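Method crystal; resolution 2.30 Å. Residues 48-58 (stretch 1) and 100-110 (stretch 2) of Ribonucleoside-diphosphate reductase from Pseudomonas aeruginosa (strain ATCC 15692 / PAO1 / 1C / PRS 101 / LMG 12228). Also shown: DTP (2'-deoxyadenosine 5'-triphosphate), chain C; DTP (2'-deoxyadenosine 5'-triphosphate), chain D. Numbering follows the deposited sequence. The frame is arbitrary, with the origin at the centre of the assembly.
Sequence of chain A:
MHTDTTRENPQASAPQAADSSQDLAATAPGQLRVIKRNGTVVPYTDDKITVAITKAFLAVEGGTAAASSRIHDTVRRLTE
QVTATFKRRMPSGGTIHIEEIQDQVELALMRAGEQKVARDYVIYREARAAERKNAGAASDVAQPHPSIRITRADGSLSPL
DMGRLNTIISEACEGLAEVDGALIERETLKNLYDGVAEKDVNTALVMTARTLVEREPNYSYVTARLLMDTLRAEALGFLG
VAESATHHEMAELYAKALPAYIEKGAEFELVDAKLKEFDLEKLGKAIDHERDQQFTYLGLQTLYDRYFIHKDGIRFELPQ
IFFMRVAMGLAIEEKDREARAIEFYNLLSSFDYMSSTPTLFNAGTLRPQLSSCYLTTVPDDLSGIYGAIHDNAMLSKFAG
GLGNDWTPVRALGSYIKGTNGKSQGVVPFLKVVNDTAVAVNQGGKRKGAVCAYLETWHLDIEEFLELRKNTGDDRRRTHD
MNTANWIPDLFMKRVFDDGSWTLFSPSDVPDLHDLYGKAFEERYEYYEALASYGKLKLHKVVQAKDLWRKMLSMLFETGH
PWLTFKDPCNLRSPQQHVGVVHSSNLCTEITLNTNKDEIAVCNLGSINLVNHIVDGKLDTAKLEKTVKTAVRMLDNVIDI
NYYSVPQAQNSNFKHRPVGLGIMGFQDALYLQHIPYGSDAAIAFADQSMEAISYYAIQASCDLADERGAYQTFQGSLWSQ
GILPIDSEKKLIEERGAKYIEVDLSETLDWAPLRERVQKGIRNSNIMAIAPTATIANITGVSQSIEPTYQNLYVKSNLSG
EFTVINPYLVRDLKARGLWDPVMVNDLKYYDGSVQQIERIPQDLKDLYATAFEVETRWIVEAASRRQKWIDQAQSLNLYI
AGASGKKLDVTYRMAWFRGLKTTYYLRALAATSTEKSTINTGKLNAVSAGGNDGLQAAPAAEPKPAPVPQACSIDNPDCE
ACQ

Stretch 1 48-58: KITVAITKAFL
Stretch 2 100-110: EIQDQVELALM

How do the two backbones lie? Both stretches are helical throughout, with phi/psi mostly near -64/-42, though Leu58 flattens to -70/-13, and each helix extends beyond its stretch at both ends. Their N-to-C directions differ by 51° (signed crossing angle -51°), and the axes approach to 11.5 Å. Register is set by Ile53 and Val105, whose CA atoms lie 7.7 Å apart.

What fills the gap between the helices? Apolar side chains do, and no hydrogen bond crosses. Ile53 (chi1 m, chi2 t) and Val105 (chi1 t) point toward each other's helix, bringing Ile53 CG1 within 3.7 Å of Val105 CG1. One turn earlier, Ile49 (m, t) leaves its helix sideways, but its end swings inward: Ile49 CD1 lies 3.8 Å from Ile101 CG2, with Ile101 also m, t.

How does the row end? Leu109 (m, t) points toward stretch 1, its CD2 4.1 Å from Ile53 CG2 and 3.9 Å from Phe57 CE2. The Phe57 ring (chi1 -87°, chi2 -86°) meets that methyl obliquely.

Where do the nucleotides enter? Gln102 (m, m, chi3 62°) starts away from stretch 1, but its end turns back, and Gln102 NE2 donates a 2.6 Å hydrogen bond to O3' of DTP (chain D). Ile49 CG1 sits 3.7 Å from C2' of DTP (chain C).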

# COMPACT_ATOMS: atom_id res chain seq x y z
N LYS A 48 27.45 1.02 -58.62
CA LYS A 48 27.05 -0.38 -58.69
C LYS A 48 25.79 -0.64 -57.87
O LYS A 48 24.94 -1.45 -58.26
CB LYS A 48 28.19 -1.28 -58.21
CG LYS A 48 29.46 -1.16 -59.05
CD LYS A 48 29.23 -1.59 -60.49
CE LYS A 48 30.51 -1.54 -61.31
NZ LYS A 48 30.31 -1.99 -62.71
N ILE A 49 25.64 0.05 -56.73
CA ILE A 49 24.41 -0.06 -55.96
C ILE A 49 23.27 0.64 -56.69
O ILE A 49 22.16 0.11 -56.81
CB ILE A 49 24.60 0.52 -54.55
CG1 ILE A 49 25.59 -0.34 -53.76
CG2 ILE A 49 23.26 0.62 -53.82
CD1 ILE A 49 25.91 0.18 -52.37
N THR A 50 23.53 1.86 -57.18
CA THR A 50 22.50 2.61 -57.90
C THR A 50 22.02 1.85 -59.13
O THR A 50 20.82 1.80 -59.41
CB THR A 50 23.04 3.98 -58.29
OG1 THR A 50 23.31 4.74 -57.11
CG2 THR A 50 22.04 4.74 -59.16
N VAL A 51 22.95 1.26 -59.88
CA VAL A 51 22.57 0.48 -61.05
C VAL A 51 21.73 -0.72 -60.64
O VAL A 51 20.70 -1.02 -61.25
CB VAL A 51 23.83 0.05 -61.84
CG1 VAL A 51 23.48 -0.98 -62.91
CG2 VAL A 51 24.48 1.27 -62.49
N ALA A 52 22.15 -1.43 -59.58
CA ALA A 52 21.44 -2.63 -59.17
C ALA A 52 19.98 -2.33 -58.83
O ALA A 52 19.07 -2.98 -59.34
CB ALA A 52 22.15 -3.27 -57.97
N ILE A 53 19.75 -1.33 -57.98
CA ILE A 53 18.39 -0.99 -57.58
C ILE A 53 17.59 -0.51 -58.78
O ILE A 53 16.40 -0.82 -58.91
CB ILE A 53 18.41 0.07 -56.46
CG1 ILE A 53 19.20 -0.45 -55.25
CG2 ILE A 53 16.98 0.44 -56.04
CD1 ILE A 53 19.33 0.56 -54.13
N THR A 54 18.22 0.26 -59.67
CA THR A 54 17.51 0.75 -60.85
C THR A 54 17.06 -0.40 -61.74
O THR A 54 15.96 -0.37 -62.30
CB THR A 54 18.40 1.72 -61.64
OG1 THR A 54 18.82 2.78 -60.78
CG2 THR A 54 17.64 2.30 -62.82
N LYS A 55 17.90 -1.43 -61.89
CA LYS A 55 17.50 -2.62 -62.64
C LYS A 55 16.21 -3.20 -62.09
O LYS A 55 15.32 -3.59 -62.85
CB LYS A 55 18.60 -3.68 -62.60
CG LYS A 55 19.90 -3.31 -63.32
CD LYS A 55 20.80 -4.54 -63.41
CE LYS A 55 22.24 -4.20 -63.78
NZ LYS A 55 23.24 -4.92 -62.92
N ALA A 56 16.08 -3.26 -60.76
CA ALA A 56 14.91 -3.88 -60.15
C ALA A 56 13.66 -3.03 -60.35
O ALA A 56 12.56 -3.58 -60.49
CB ALA A 56 15.15 -4.11 -58.66
N PHE A 57 13.79 -1.70 -60.37
CA PHE A 57 12.64 -0.86 -60.66
C PHE A 57 12.20 -1.03 -62.11
O PHE A 57 11.00 -1.15 -62.39
CB PHE A 57 12.96 0.60 -60.36
CG PHE A 57 12.72 1.00 -58.93
CD1 PHE A 57 11.46 1.41 -58.51
CD2 PHE A 57 13.75 0.96 -58.00
CE1 PHE A 57 11.24 1.77 -57.20
CE2 PHE A 57 13.53 1.32 -56.69
CZ PHE A 57 12.27 1.73 -56.28
N LEU A 58 13.15 -1.04 -63.04
CA LEU A 58 12.82 -1.20 -64.45
C LEU A 58 12.33 -2.60 -64.78
O LEU A 58 11.77 -2.79 -65.87
CB LEU A 58 14.03 -0.86 -65.31
CG LEU A 58 14.29 0.64 -65.49
CD1 LEU A 58 15.67 0.87 -66.10
CD2 LEU A 58 13.21 1.28 -66.35
N GLU A 100 26.90 -8.85 -47.90
CA GLU A 100 26.55 -7.90 -46.85
C GLU A 100 25.90 -6.66 -47.44
O GLU A 100 25.04 -6.04 -46.79
CB GLU A 100 27.81 -7.54 -46.06
CG GLU A 100 27.57 -7.25 -44.58
CD GLU A 100 28.86 -7.27 -43.77
OE1 GLU A 100 29.79 -8.01 -44.15
OE2 GLU A 100 28.95 -6.54 -42.76
N ILE A 101 26.27 -6.29 -48.66
CA ILE A 101 25.68 -5.13 -49.32
C ILE A 101 24.31 -5.49 -49.90
O ILE A 101 23.35 -4.72 -49.77
CB ILE A 101 26.63 -4.61 -50.42
CG1 ILE A 101 28.01 -4.35 -49.81
CG2 ILE A 101 26.05 -3.36 -51.08
CD1 ILE A 101 29.05 -3.99 -50.81
N GLN A 102 24.21 -6.65 -50.54
CA GLN A 102 22.93 -7.10 -51.08
C GLN A 102 21.86 -7.12 -49.99
O GLN A 102 20.71 -6.73 -50.22
CB GLN A 102 23.08 -8.49 -51.71
CG GLN A 102 23.88 -8.52 -53.00
CD GLN A 102 23.06 -8.09 -54.21
OE1 GLN A 102 22.58 -6.96 -54.28
NE2 GLN A 102 22.90 -9.00 -55.16
N ASP A 103 22.23 -7.57 -48.78
CA ASP A 103 21.27 -7.62 -47.69
C ASP A 103 20.82 -6.22 -47.28
O ASP A 103 19.63 -6.00 -47.02
CB ASP A 103 21.88 -8.35 -46.49
CG ASP A 103 21.85 -9.86 -46.65
OD1 ASP A 103 21.57 -10.34 -47.77
OD2 ASP A 103 22.10 -10.57 -45.66
N GLN A 104 21.75 -5.26 -47.23
CA GLN A 104 21.38 -3.90 -46.85
C GLN A 104 20.58 -3.22 -47.96
O GLN A 104 19.76 -2.34 -47.66
CB GLN A 104 22.63 -3.09 -46.51
CG GLN A 104 23.28 -3.50 -45.19
CD GLN A 104 22.39 -3.22 -43.99
OE1 GLN A 104 21.67 -2.22 -43.96
NE2 GLN A 104 22.44 -4.11 -43.00
N VAL A 105 20.80 -3.59 -49.22
CA VAL A 105 19.99 -3.06 -50.30
C VAL A 105 18.55 -3.53 -50.15
O VAL A 105 17.61 -2.73 -50.26
CB VAL A 105 20.58 -3.46 -51.67
CG1 VAL A 105 19.57 -3.22 -52.79
CG2 VAL A 105 21.87 -2.69 -51.94
N GLU A 106 18.35 -4.83 -49.92
CA GLU A 106 17.01 -5.34 -49.68
C GLU A 106 16.37 -4.64 -48.48
O GLU A 106 15.18 -4.32 -48.51
CB GLU A 106 17.04 -6.85 -49.44
CG GLU A 106 17.40 -7.68 -50.67
CD GLU A 106 17.42 -9.17 -50.39
OE1 GLU A 106 17.22 -9.57 -49.22
OE2 GLU A 106 17.64 -9.96 -51.34
N LEU A 107 17.15 -4.40 -47.43
CA LEU A 107 16.62 -3.75 -46.24
C LEU A 107 16.07 -2.36 -46.58
O LEU A 107 14.96 -2.00 -46.17
CB LEU A 107 17.70 -3.67 -45.16
CG LEU A 107 17.30 -2.97 -43.85
CD1 LEU A 107 16.13 -3.68 -43.18
CD2 LEU A 107 18.49 -2.89 -42.91
N ALA A 108 16.84 -1.57 -47.33
CA ALA A 108 16.42 -0.22 -47.67
C ALA A 108 15.15 -0.24 -48.51
O ALA A 108 14.20 0.52 -48.25
CB ALA A 108 17.54 0.52 -48.40
N LEU A 109 15.10 -1.10 -49.53
CA LEU A 109 13.89 -1.23 -50.34
C LEU A 109 12.70 -1.63 -49.47
O LEU A 109 11.59 -1.11 -49.64
CB LEU A 109 14.10 -2.26 -51.44
CG LEU A 109 14.90 -1.81 -52.67
CD1 LEU A 109 15.40 -3.01 -53.46
CD2 LEU A 109 14.04 -0.91 -53.55
N MET A 110 12.92 -2.55 -48.53
CA MET A 110 11.82 -3.07 -47.73
C MET A 110 11.30 -2.04 -46.73
O MET A 110 10.08 -1.89 -46.58
CB MET A 110 12.26 -4.34 -47.00
CG MET A 110 12.46 -5.53 -47.91
SD MET A 110 13.04 -6.97 -46.99
CE MET A 110 13.23 -8.17 -48.31
PG DTP C . 29.05 -8.97 -61.59
O1G DTP C . 29.40 -7.86 -62.51
O2G DTP C . 27.54 -9.06 -61.32
O3G DTP C . 29.52 -10.32 -62.11
PB DTP C . 28.89 -8.47 -58.81
O1B DTP C . 27.77 -9.42 -58.64
O2B DTP C . 29.80 -8.43 -57.60
O3B DTP C . 29.69 -8.78 -60.15
PA DTP C . 26.80 -6.78 -59.67
O1A DTP C . 26.71 -5.48 -60.36
O2A DTP C . 26.29 -7.97 -60.49
O3A DTP C . 28.28 -7.04 -59.15
O5' DTP C . 26.06 -6.77 -58.31
C5' DTP C . 26.42 -5.70 -57.43
C4' DTP C . 25.92 -5.94 -56.04
O4' DTP C . 27.02 -5.82 -55.11
C3' DTP C . 24.92 -4.88 -55.57
O3' DTP C . 24.09 -5.37 -54.52
C2' DTP C . 25.84 -3.77 -55.08
C1' DTP C . 27.11 -4.48 -54.65
N9 DTP C . 28.34 -3.89 -55.18
C8 DTP C . 28.94 -4.11 -56.39
N7 DTP C . 29.99 -3.35 -56.62
C5 DTP C . 30.09 -2.59 -55.46
C6 DTP C . 30.99 -1.59 -55.07
N6 DTP C . 31.94 -1.08 -55.88
N1 DTP C . 30.84 -1.05 -53.84
C2 DTP C . 29.83 -1.49 -53.07
N3 DTP C . 28.90 -2.40 -53.35
C4 DTP C . 29.09 -2.92 -54.57
PG DTP D . 25.49 -12.62 -60.72
O1G DTP D . 26.28 -11.42 -60.91
O2G DTP D . 24.79 -13.09 -61.96
O3G DTP D . 26.27 -13.75 -60.12
PB DTP D . 23.78 -10.97 -59.05
O1B DTP D . 24.88 -10.07 -58.66
O2B DTP D . 22.88 -11.24 -57.86
O3B DTP D . 24.34 -12.33 -59.66
PA DTP D . 23.40 -9.31 -61.38
O1A DTP D . 22.65 -9.56 -62.62
O2A DTP D . 24.92 -9.39 -61.60
O3A DTP D . 22.95 -10.34 -60.25
O5' DTP D . 23.09 -7.93 -60.69
C5' DTP D . 21.74 -7.44 -60.66
C4' DTP D . 21.28 -7.14 -59.25
O4' DTP D . 20.25 -6.12 -59.31
C3' DTP D . 20.68 -8.33 -58.50
O3' DTP D . 21.36 -8.54 -57.26
C2' DTP D . 19.23 -7.92 -58.22
C1' DTP D . 18.99 -6.72 -59.12
N9 DTP D . 18.40 -7.02 -60.42
C8 DTP D . 19.00 -7.03 -61.66
N7 DTP D . 18.21 -7.40 -62.63
C5 DTP D . 17.00 -7.65 -62.00
C6 DTP D . 15.75 -8.08 -62.48
N6 DTP D . 15.51 -8.41 -63.75
N1 DTP D . 14.74 -8.20 -61.58
C2 DTP D . 14.99 -7.92 -60.30
N3 DTP D . 16.13 -7.52 -59.73
C4 DTP D . 17.10 -7.41 -60.64